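Local structure of diaminopimelate decarboxylase (Methanocaldococcus jannaschii, 1TWI) at residues A[115-124]-A[141-149]; A[300-308]-A[318-327]. The protein catalyses the pyridoxal-phosphate-dependent decarboxylation of meso-diaminopimelate to L-lysine, the last step of lysine biosynthesis by the diaminopimelate pathway. All coordinates share one frame; numbering follows the deposited sequence.

Contact 1 pairs helices 117-125 and 136-149 on the outside of the parallel barrel, whereas contact 2 lies in a beta hairpin of the mixed sheet; their centres are about 43 Å apart, on opposite sides of the chain's centre, and they share no element. Contact 1 is partly buried: an isoleucine, leucine and threonine interior is bordered by a lysine that meets a hydroxyl and a water, and less certainly a carboxylate. Contact 2 is more deeply buried and relies on backbone hydrogen bonds plus one aspartate that binds both an amide and an imidazole. Both reach the dimer interface, where H308 of one subunit donates to K115 O of the other.

Contact 1. Residues A[115-124]-A[141-149]; sequences KTKEEIIMGI and LINETAKEL
K117, I120 and L141 bury the most surface here, and they mark two neighbouring parts of the seam, one polar and one apolar. K117 CG lies anti to the backbone N (chi1 -174°), and the chain turns only at its end (chi4 89°), which carries the ammonium across to helix 136-149. The K117 and T145 side chains run alongside each other in opposite directions, and K117 NZ donates to T145 OG1 over 2.8 Å. The T145 hydroxyl in turn donates to L141 O at 2.7 Å, so T145 OG1 is fixed by one bond accepted and one given. L141 O also accepts T145 N from the opposite face of its plane, and two donors thus grip the carbonyl. A water bridges K117 NZ to E144 OE2, and K117 NZ also forms a salt bridge with E148, though the modelled place of E148 OE1 is less certain.

Inward of this, the CD1 methyl of I120 abuts the L141 CD2 methyl at a tight 3.3 Å, the two side chains meeting at a slant. L141 CD2 also lies near K115 O, while L141 CD1 turns toward the K117 ammonium. Further along, T145 fits as a knob among K117, I120, I121 and I124, and I124 does the reverse among I142, T145, A146 and L149, with I124 CD1 3.7 Å from A146 CA. This reciprocal knobs-into-holes packing accompanies an axis separation of 9.8 Å and a crossing angle of -58°.

T116 and E119 start helix 117-125 with a capping box: E119 N donates to T116 OG1 (3.1 Å), and T116 N to E119 OE1. I124 and I142 reach inward to F131 of strand 130-133 and A153 of strand 153-160, placing these helices against the outside of the parallel barrel, while H308 of the second subunit packs on L141.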
loop_
_atom_site.group_PDB
_atom_site.type_symbol
_atom_site.label_atom_id
_atom_site.label_comp_id
_atom_site.label_asym_id
_atom_site.label_seq_id
_atom_site.Cartn_x
_atom_site.Cartn_y
_atom_site.Cartn_z
ATOM N N LYS A 115 -3.032 21.096 -3.131
ATOM C CA LYS A 115 -3.505 21.285 -4.476
ATOM C C LYS A 115 -2.436 22.062 -5.239
ATOM O O LYS A 115 -1.960 23.075 -4.788
ATOM C CB LYS A 115 -4.816 22.064 -4.456
ATOM C CG LYS A 115 -5.888 21.373 -3.557
ATOM C CD LYS A 115 -7.220 21.375 -4.257
ATOM C CE LYS A 115 -8.550 21.381 -3.343
ATOM N NZ LYS A 115 -8.413 21.706 -1.880
ATOM N N THR A 116 -2.073 21.581 -6.402
ATOM C CA THR A 116 -1.047 22.244 -7.192
ATOM C C THR A 116 -1.680 23.206 -8.167
ATOM O O THR A 116 -2.872 23.129 -8.513
ATOM C CB THR A 116 -0.285 21.236 -8.074
ATOM O OG1 THR A 116 -1.232 20.715 -9.017
ATOM C CG2 THR A 116 0.335 20.096 -7.249
ATOM N N LYS A 117 -0.848 24.076 -8.704
ATOM C CA LYS A 117 -1.360 25.041 -9.647
ATOM C C LYS A 117 -2.007 24.337 -10.837
ATOM O O LYS A 117 -3.049 24.767 -11.338
ATOM C CB LYS A 117 -0.226 25.951 -10.165
ATOM C CG LYS A 117 -0.775 27.085 -11.071
ATOM C CD LYS A 117 0.247 28.194 -11.139
ATOM C CE LYS A 117 -0.373 29.523 -11.528
ATOM N NZ LYS A 117 -0.887 30.378 -10.405
ATOM N N GLU A 118 -1.373 23.274 -11.328
ATOM C CA GLU A 118 -1.977 22.570 -12.465
ATOM C C GLU A 118 -3.378 22.014 -12.132
ATOM O O GLU A 118 -4.270 22.014 -12.969
ATOM C CB GLU A 118 -1.077 21.413 -12.886
ATOM C CG GLU A 118 0.288 21.896 -13.450
ATOM C CD GLU A 118 1.322 22.519 -12.435
ATOM O OE1 GLU A 118 1.311 22.359 -11.134
ATOM O OE2 GLU A 118 2.226 23.215 -13.022
ATOM N N GLU A 119 -3.546 21.499 -10.917
ATOM C CA GLU A 119 -4.846 20.952 -10.505
ATOM C C GLU A 119 -5.870 22.066 -10.384
ATOM O O GLU A 119 -7.062 21.884 -10.675
ATOM C CB GLU A 119 -4.719 20.207 -9.166
ATOM C CG GLU A 119 -4.015 18.856 -9.316
ATOM C CD GLU A 119 -3.794 18.168 -7.962
ATOM O OE1 GLU A 119 -3.347 18.865 -7.008
ATOM O OE2 GLU A 119 -4.027 16.941 -7.854
ATOM N N ILE A 120 -5.427 23.212 -9.890
ATOM C CA ILE A 120 -6.362 24.344 -9.759
ATOM C C ILE A 120 -6.811 24.825 -11.177
ATOM O O ILE A 120 -7.994 25.114 -11.392
ATOM C CB ILE A 120 -5.690 25.466 -8.921
ATOM C CG1 ILE A 120 -5.629 24.976 -7.451
ATOM C CG2 ILE A 120 -6.501 26.802 -9.005
ATOM C CD1 ILE A 120 -4.550 25.599 -6.597
ATOM N N ILE A 121 -5.870 24.856 -12.138
ATOM C CA ILE A 121 -6.209 25.287 -13.505
ATOM C C ILE A 121 -7.263 24.334 -14.000
ATOM O O ILE A 121 -8.275 24.752 -14.609
ATOM C CB ILE A 121 -4.946 25.223 -14.477
ATOM C CG1 ILE A 121 -4.037 26.448 -14.245
ATOM C CG2 ILE A 121 -5.366 25.192 -15.939
ATOM C CD1 ILE A 121 -2.526 26.240 -14.675
ATOM N N MET A 122 -7.066 23.048 -13.735
ATOM C CA MET A 122 -8.011 22.053 -14.208
ATOM C C MET A 122 -9.393 22.226 -13.625
ATOM O O MET A 122 -10.387 22.124 -14.360
ATOM C CB MET A 122 -7.492 20.634 -13.904
ATOM C CG MET A 122 -8.374 19.499 -14.426
ATOM S SD MET A 122 -7.632 17.785 -14.098
ATOM C CE MET A 122 -6.049 18.262 -14.099
ATOM N N GLY A 123 -9.469 22.460 -12.307
ATOM C CA GLY A 123 -10.782 22.651 -11.693
ATOM C C GLY A 123 -11.468 23.923 -12.201
ATOM O O GLY A 123 -12.705 23.963 -12.341
ATOM N N ILE A 124 -10.688 24.974 -12.449
ATOM C CA ILE A 124 -11.294 26.217 -12.911
ATOM C C ILE A 124 -11.816 26.024 -14.325
ATOM O O ILE A 124 -12.955 26.403 -14.627
ATOM C CB ILE A 124 -10.303 27.398 -12.823
ATOM C CG1 ILE A 124 -9.991 27.684 -11.331
ATOM C CG2 ILE A 124 -10.883 28.584 -13.572
ATOM C CD1 ILE A 124 -8.877 28.760 -11.063
ATOM N N LEU A 141 -3.231 30.831 -3.759
ATOM C CA LEU A 141 -2.896 30.250 -5.046
ATOM C C LEU A 141 -4.107 30.172 -5.958
ATOM O O LEU A 141 -4.031 30.437 -7.181
ATOM C CB LEU A 141 -2.254 28.856 -4.843
ATOM C CG LEU A 141 -2.057 28.045 -6.144
ATOM C CD1 LEU A 141 -1.039 28.749 -7.061
ATOM C CD2 LEU A 141 -1.519 26.642 -5.771
ATOM N N ILE A 142 -5.271 29.836 -5.400
ATOM C CA ILE A 142 -6.462 29.756 -6.251
ATOM C C ILE A 142 -6.839 31.150 -6.803
ATOM O O ILE A 142 -7.189 31.292 -7.990
ATOM C CB ILE A 142 -7.698 29.207 -5.453
ATOM C CG1 ILE A 142 -7.505 27.690 -5.176
ATOM C CG2 ILE A 142 -8.977 29.471 -6.205
ATOM C CD1 ILE A 142 -8.513 27.134 -4.076
ATOM N N ASN A 143 -6.796 32.172 -5.945
ATOM C CA ASN A 143 -7.182 33.519 -6.394
ATOM C C ASN A 143 -6.151 33.991 -7.478
ATOM O O ASN A 143 -6.533 34.574 -8.484
ATOM C CB ASN A 143 -7.182 34.475 -5.181
ATOM C CG ASN A 143 -7.549 35.882 -5.544
ATOM O OD1 ASN A 143 -6.717 36.777 -5.397
ATOM N ND2 ASN A 143 -8.779 36.104 -6.011
ATOM N N GLU A 144 -4.861 33.727 -7.256
ATOM C CA GLU A 144 -3.836 34.131 -8.237
ATOM C C GLU A 144 -4.036 33.366 -9.566
ATOM O O GLU A 144 -3.901 33.928 -10.650
ATOM C CB GLU A 144 -2.429 33.852 -7.689
ATOM C CG GLU A 144 -1.900 34.879 -6.664
ATOM C CD GLU A 144 -0.678 34.332 -5.890
ATOM O OE1 GLU A 144 -0.145 35.037 -4.981
ATOM O OE2 GLU A 144 -0.251 33.175 -6.193
ATOM N N THR A 145 -4.368 32.076 -9.491
ATOM C CA THR A 145 -4.565 31.281 -10.708
ATOM C C THR A 145 -5.825 31.701 -11.465
ATOM O O THR A 145 -5.836 31.819 -12.721
ATOM C CB THR A 145 -4.606 29.784 -10.331
ATOM O OG1 THR A 145 -3.382 29.482 -9.657
ATOM C CG2 THR A 145 -4.756 28.921 -11.571
ATOM N N ALA A 146 -6.895 31.935 -10.712
ATOM C CA ALA A 146 -8.148 32.401 -11.304
ATOM C C ALA A 146 -7.843 33.749 -12.007
ATOM O O ALA A 146 -8.339 34.018 -13.110
ATOM C CB ALA A 146 -9.222 32.613 -10.159
ATOM N N LYS A 147 -7.075 34.611 -11.345
ATOM C CA LYS A 147 -6.710 35.913 -11.955
ATOM C C LYS A 147 -5.945 35.656 -13.293
ATOM O O LYS A 147 -6.252 36.283 -14.315
ATOM C CB LYS A 147 -5.802 36.705 -11.030
ATOM C CG LYS A 147 -5.339 38.058 -11.608
ATOM C CD LYS A 147 -4.273 38.655 -10.687
ATOM C CE LYS A 147 -3.918 40.151 -10.983
ATOM N NZ LYS A 147 -2.869 40.626 -9.980
ATOM N N GLU A 148 -5.003 34.708 -13.299
ATOM C CA GLU A 148 -4.268 34.433 -14.537
ATOM C C GLU A 148 -5.174 33.956 -15.689
ATOM O O GLU A 148 -4.995 34.342 -16.857
ATOM C CB GLU A 148 -3.152 33.415 -14.268
ATOM C CG GLU A 148 -2.043 33.990 -13.407
ATOM C CD GLU A 148 -0.941 32.984 -13.140
ATOM O OE1 GLU A 148 -1.295 31.831 -12.750
ATOM O OE2 GLU A 148 0.263 33.325 -13.322
ATOM N N LEU A 149 -6.158 33.126 -15.374
ATOM C CA LEU A 149 -7.056 32.636 -16.414
ATOM C C LEU A 149 -8.210 33.626 -16.733
ATOM O O LEU A 149 -9.024 33.353 -17.590
ATOM C CB LEU A 149 -7.665 31.285 -15.976
ATOM C CG LEU A 149 -6.701 30.165 -15.653
ATOM C CD1 LEU A 149 -7.517 28.871 -15.164
ATOM C CD2 LEU A 149 -5.954 29.817 -16.880
HETATM O O HOH W 1 0.552 31.723 -8.630
#

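Contact 2. Residues A[300-308]-A[318-327]; sequences GYLLGKVHH and VMIDAGMNDM
This is an antiparallel strand pairing within the hairpin of strands 300-311 and 316-320, in the mixed sheet, which is separate from the parallel barrel sheet; D321 extends it past the end of the second strand through its backbone N and both carboxylate oxygens. The non-hydrogen-bonded pair V306-I320 has its CA atoms 4.3 Å apart; H308-M319 is a hydrogen-bonded pair, with M319 N donating to H308 O at 2.8 Å. H307 N donates to M319 O, and with both H307 and H308 opposite M319 the register slips by one residue.

D321 takes over beyond I320. Its CG lies between the backbone N and the carbonyl carbon (chi1 58°), which turns the carboxylate back to the first strand. D321 OD1 accepts from K305 N (2.9 Å), while D321 N donates to K305 O. D321 OD2 lies close to the plane of the H307 ring, at its edge, and accepts from H307 NE2 (2.9 Å), whereas that nitrogen approaches from 45° above the D321 carboxylate plane; T30 also binds this oxygen. Grips on both oxygens restrict rotation of the carboxylate.

Apolar contacts continue along the seam. V306 CG2 meets I320 CG2 at 3.6 Å and also touches V318; farther on, L302 CD2 rests on M327 CB (3.7 Å) and A322. M327 lies close to R329, inferred to bind substrate. The slipped register is a classic beta bulge, here in a hairpin whose H308 bonds S137 of the second subunit.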
loop_
_atom_site.group_PDB
_atom_site.type_symbol
_atom_site.label_atom_id
_atom_site.label_comp_id
_atom_site.label_asym_id
_atom_site.label_seq_id
_atom_site.Cartn_x
_atom_site.Cartn_y
_atom_site.Cartn_z
ATOM N N GLY A 300 -18.571 -4.960 -2.800
ATOM C CA GLY A 300 -17.380 -5.690 -3.290
ATOM C C GLY A 300 -16.980 -6.954 -2.569
ATOM O O GLY A 300 -17.004 -7.002 -1.329
ATOM N N TYR A 301 -16.640 -7.995 -3.333
ATOM C CA TYR A 301 -16.220 -9.268 -2.742
ATOM C C TYR A 301 -14.945 -9.640 -3.454
ATOM O O TYR A 301 -14.844 -9.402 -4.639
ATOM C CB TYR A 301 -17.272 -10.361 -3.001
ATOM C CG TYR A 301 -18.613 -9.963 -2.376
ATOM C CD1 TYR A 301 -19.446 -9.064 -3.034
ATOM C CD2 TYR A 301 -18.986 -10.411 -1.072
ATOM C CE1 TYR A 301 -20.601 -8.587 -2.450
ATOM C CE2 TYR A 301 -20.184 -9.946 -0.459
ATOM C CZ TYR A 301 -20.971 -9.028 -1.166
ATOM O OH TYR A 301 -22.106 -8.467 -0.615
ATOM N N LEU A 302 -13.978 -10.207 -2.725
ATOM C CA LEU A 302 -12.736 -10.646 -3.350
ATOM C C LEU A 302 -12.637 -12.182 -3.252
ATOM O O LEU A 302 -12.625 -12.741 -2.134
ATOM C CB LEU A 302 -11.527 -10.003 -2.656
ATOM C CG LEU A 302 -10.123 -10.421 -3.151
ATOM C CD1 LEU A 302 -9.948 -10.129 -4.658
ATOM C CD2 LEU A 302 -9.103 -9.685 -2.324
ATOM N N LEU A 303 -12.564 -12.845 -4.417
ATOM C CA LEU A 303 -12.475 -14.304 -4.462
ATOM C C LEU A 303 -11.029 -14.717 -4.638
ATOM O O LEU A 303 -10.300 -14.154 -5.461
ATOM C CB LEU A 303 -13.305 -14.855 -5.654
ATOM C CG LEU A 303 -14.728 -14.279 -5.748
ATOM C CD1 LEU A 303 -15.504 -14.881 -6.958
ATOM C CD2 LEU A 303 -15.457 -14.556 -4.447
ATOM N N GLY A 304 -10.609 -15.677 -3.832
ATOM C CA GLY A 304 -9.246 -16.167 -3.884
ATOM C C GLY A 304 -9.287 -17.690 -3.812
ATOM O O GLY A 304 -9.977 -18.259 -2.967
ATOM N N LYS A 305 -8.581 -18.343 -4.716
ATOM C CA LYS A 305 -8.560 -19.764 -4.707
ATOM C C LYS A 305 -7.492 -20.295 -3.752
ATOM O O LYS A 305 -6.372 -19.722 -3.603
ATOM C CB LYS A 305 -8.344 -20.294 -6.133
ATOM C CG LYS A 305 -8.163 -21.836 -6.210
ATOM C CD LYS A 305 -8.372 -22.397 -7.669
ATOM C CE LYS A 305 -7.282 -21.959 -8.626
ATOM N NZ LYS A 305 -7.481 -22.661 -9.950
ATOM N N VAL A 306 -7.835 -21.405 -3.107
ATOM C CA VAL A 306 -6.921 -22.073 -2.182
ATOM C C VAL A 306 -5.919 -22.942 -2.912
ATOM O O VAL A 306 -6.320 -23.899 -3.599
ATOM C CB VAL A 306 -7.723 -22.959 -1.206
ATOM C CG1 VAL A 306 -6.752 -23.720 -0.293
ATOM C CG2 VAL A 306 -8.658 -22.031 -0.351
ATOM N N HIS A 307 -4.624 -22.641 -2.774
ATOM C CA HIS A 307 -3.635 -23.489 -3.470
ATOM C C HIS A 307 -2.953 -24.450 -2.511
ATOM O O HIS A 307 -2.485 -25.504 -2.940
ATOM C CB HIS A 307 -2.588 -22.618 -4.196
ATOM C CG HIS A 307 -3.151 -21.884 -5.364
ATOM N ND1 HIS A 307 -2.946 -22.283 -6.662
ATOM C CD2 HIS A 307 -3.973 -20.802 -5.431
ATOM C CE1 HIS A 307 -3.609 -21.484 -7.483
ATOM N NE2 HIS A 307 -4.244 -20.576 -6.760
ATOM N N HIS A 308 -2.915 -24.116 -1.221
ATOM C CA HIS A 308 -2.257 -25.008 -0.239
ATOM C C HIS A 308 -2.903 -24.945 1.132
ATOM O O HIS A 308 -3.407 -23.888 1.540
ATOM C CB HIS A 308 -0.797 -24.617 -0.034
ATOM C CG HIS A 308 0.023 -24.663 -1.278
ATOM N ND1 HIS A 308 0.417 -25.845 -1.848
ATOM C CD2 HIS A 308 0.553 -23.679 -2.051
ATOM C CE1 HIS A 308 1.151 -25.603 -2.919
ATOM N NE2 HIS A 308 1.251 -24.293 -3.066
ATOM N N VAL A 318 -4.486 -21.724 5.557
ATOM C CA VAL A 318 -5.109 -21.931 4.259
ATOM C C VAL A 318 -4.465 -20.814 3.395
ATOM O O VAL A 318 -4.561 -19.635 3.744
ATOM C CB VAL A 318 -6.660 -21.759 4.445
ATOM C CG1 VAL A 318 -7.332 -21.530 3.129
ATOM C CG2 VAL A 318 -7.220 -23.048 5.110
ATOM N N MET A 319 -3.772 -21.185 2.307
ATOM C CA MET A 319 -3.083 -20.192 1.480
ATOM C C MET A 319 -3.851 -19.942 0.200
ATOM O O MET A 319 -4.097 -20.868 -0.562
ATOM C CB MET A 319 -1.674 -20.683 1.096
ATOM C CG MET A 319 -0.870 -21.364 2.247
ATOM S SD MET A 319 -0.610 -20.245 3.623
ATOM C CE MET A 319 0.822 -21.096 4.491
ATOM N N ILE A 320 -4.209 -18.682 -0.047
ATOM C CA ILE A 320 -4.952 -18.365 -1.247
ATOM C C ILE A 320 -4.204 -17.467 -2.234
ATOM O O ILE A 320 -3.185 -16.846 -1.874
ATOM C CB ILE A 320 -6.339 -17.710 -0.893
ATOM C CG1 ILE A 320 -6.129 -16.410 -0.095
ATOM C CG2 ILE A 320 -7.228 -18.735 -0.054
ATOM C CD1 ILE A 320 -7.452 -15.691 0.134
ATOM N N ASP A 321 -4.704 -17.379 -3.476
ATOM C CA ASP A 321 -4.017 -16.557 -4.464
ATOM C C ASP A 321 -4.318 -15.058 -4.449
ATOM O O ASP A 321 -3.796 -14.306 -5.280
ATOM C CB ASP A 321 -4.119 -17.161 -5.881
ATOM C CG ASP A 321 -5.532 -17.357 -6.357
ATOM O OD1 ASP A 321 -6.480 -16.729 -5.792
ATOM O OD2 ASP A 321 -5.694 -18.155 -7.329
ATOM N N ALA A 322 -5.145 -14.637 -3.502
ATOM C CA ALA A 322 -5.378 -13.214 -3.265
ATOM C C ALA A 322 -4.312 -12.858 -2.231
ATOM O O ALA A 322 -3.926 -13.693 -1.394
ATOM C CB ALA A 322 -6.757 -12.957 -2.670
ATOM N N GLY A 323 -3.871 -11.609 -2.224
ATOM C CA GLY A 323 -2.827 -11.233 -1.283
ATOM C C GLY A 323 -2.933 -9.762 -0.936
ATOM O O GLY A 323 -3.716 -9.025 -1.536
ATOM N N MET A 324 -2.130 -9.313 0.020
ATOM C CA MET A 324 -2.192 -7.922 0.438
ATOM C C MET A 324 -2.023 -6.904 -0.723
ATOM O O MET A 324 -2.555 -5.793 -0.635
ATOM C CB MET A 324 -1.145 -7.652 1.532
ATOM C CG MET A 324 0.310 -7.795 1.058
ATOM S SD MET A 324 1.474 -7.473 2.406
ATOM C CE MET A 324 1.590 -5.635 2.371
ATOM N N ASN A 325 -1.276 -7.247 -1.773
ATOM C CA ASN A 325 -1.128 -6.292 -2.892
ATOM C C ASN A 325 -2.524 -6.087 -3.613
ATOM O O ASN A 325 -2.798 -5.043 -4.249
ATOM C CB ASN A 325 -0.084 -6.828 -3.897
ATOM C CG ASN A 325 -0.587 -8.065 -4.632
ATOM O OD1 ASN A 325 -0.739 -9.162 -4.038
ATOM N ND2 ASN A 325 -0.881 -7.895 -5.924
ATOM N N ASP A 326 -3.384 -7.104 -3.535
ATOM C CA ASP A 326 -4.744 -7.020 -4.135
ATOM C C ASP A 326 -5.731 -6.242 -3.226
ATOM O O ASP A 326 -6.688 -5.608 -3.717
ATOM C CB ASP A 326 -5.349 -8.435 -4.337
ATOM C CG ASP A 326 -4.450 -9.352 -5.172
ATOM O OD1 ASP A 326 -4.108 -8.961 -6.308
ATOM O OD2 ASP A 326 -4.096 -10.449 -4.692
ATOM N N MET A 327 -5.519 -6.327 -1.917
ATOM C CA MET A 327 -6.439 -5.741 -0.946
ATOM C C MET A 327 -5.620 -5.577 0.329
ATOM O O MET A 327 -5.352 -6.544 1.046
ATOM C CB MET A 327 -7.596 -6.699 -0.725
ATOM C CG MET A 327 -8.891 -5.980 -0.288
ATOM S SD MET A 327 -8.941 -5.537 1.477
ATOM C CE MET A 327 -9.304 -7.227 2.266
#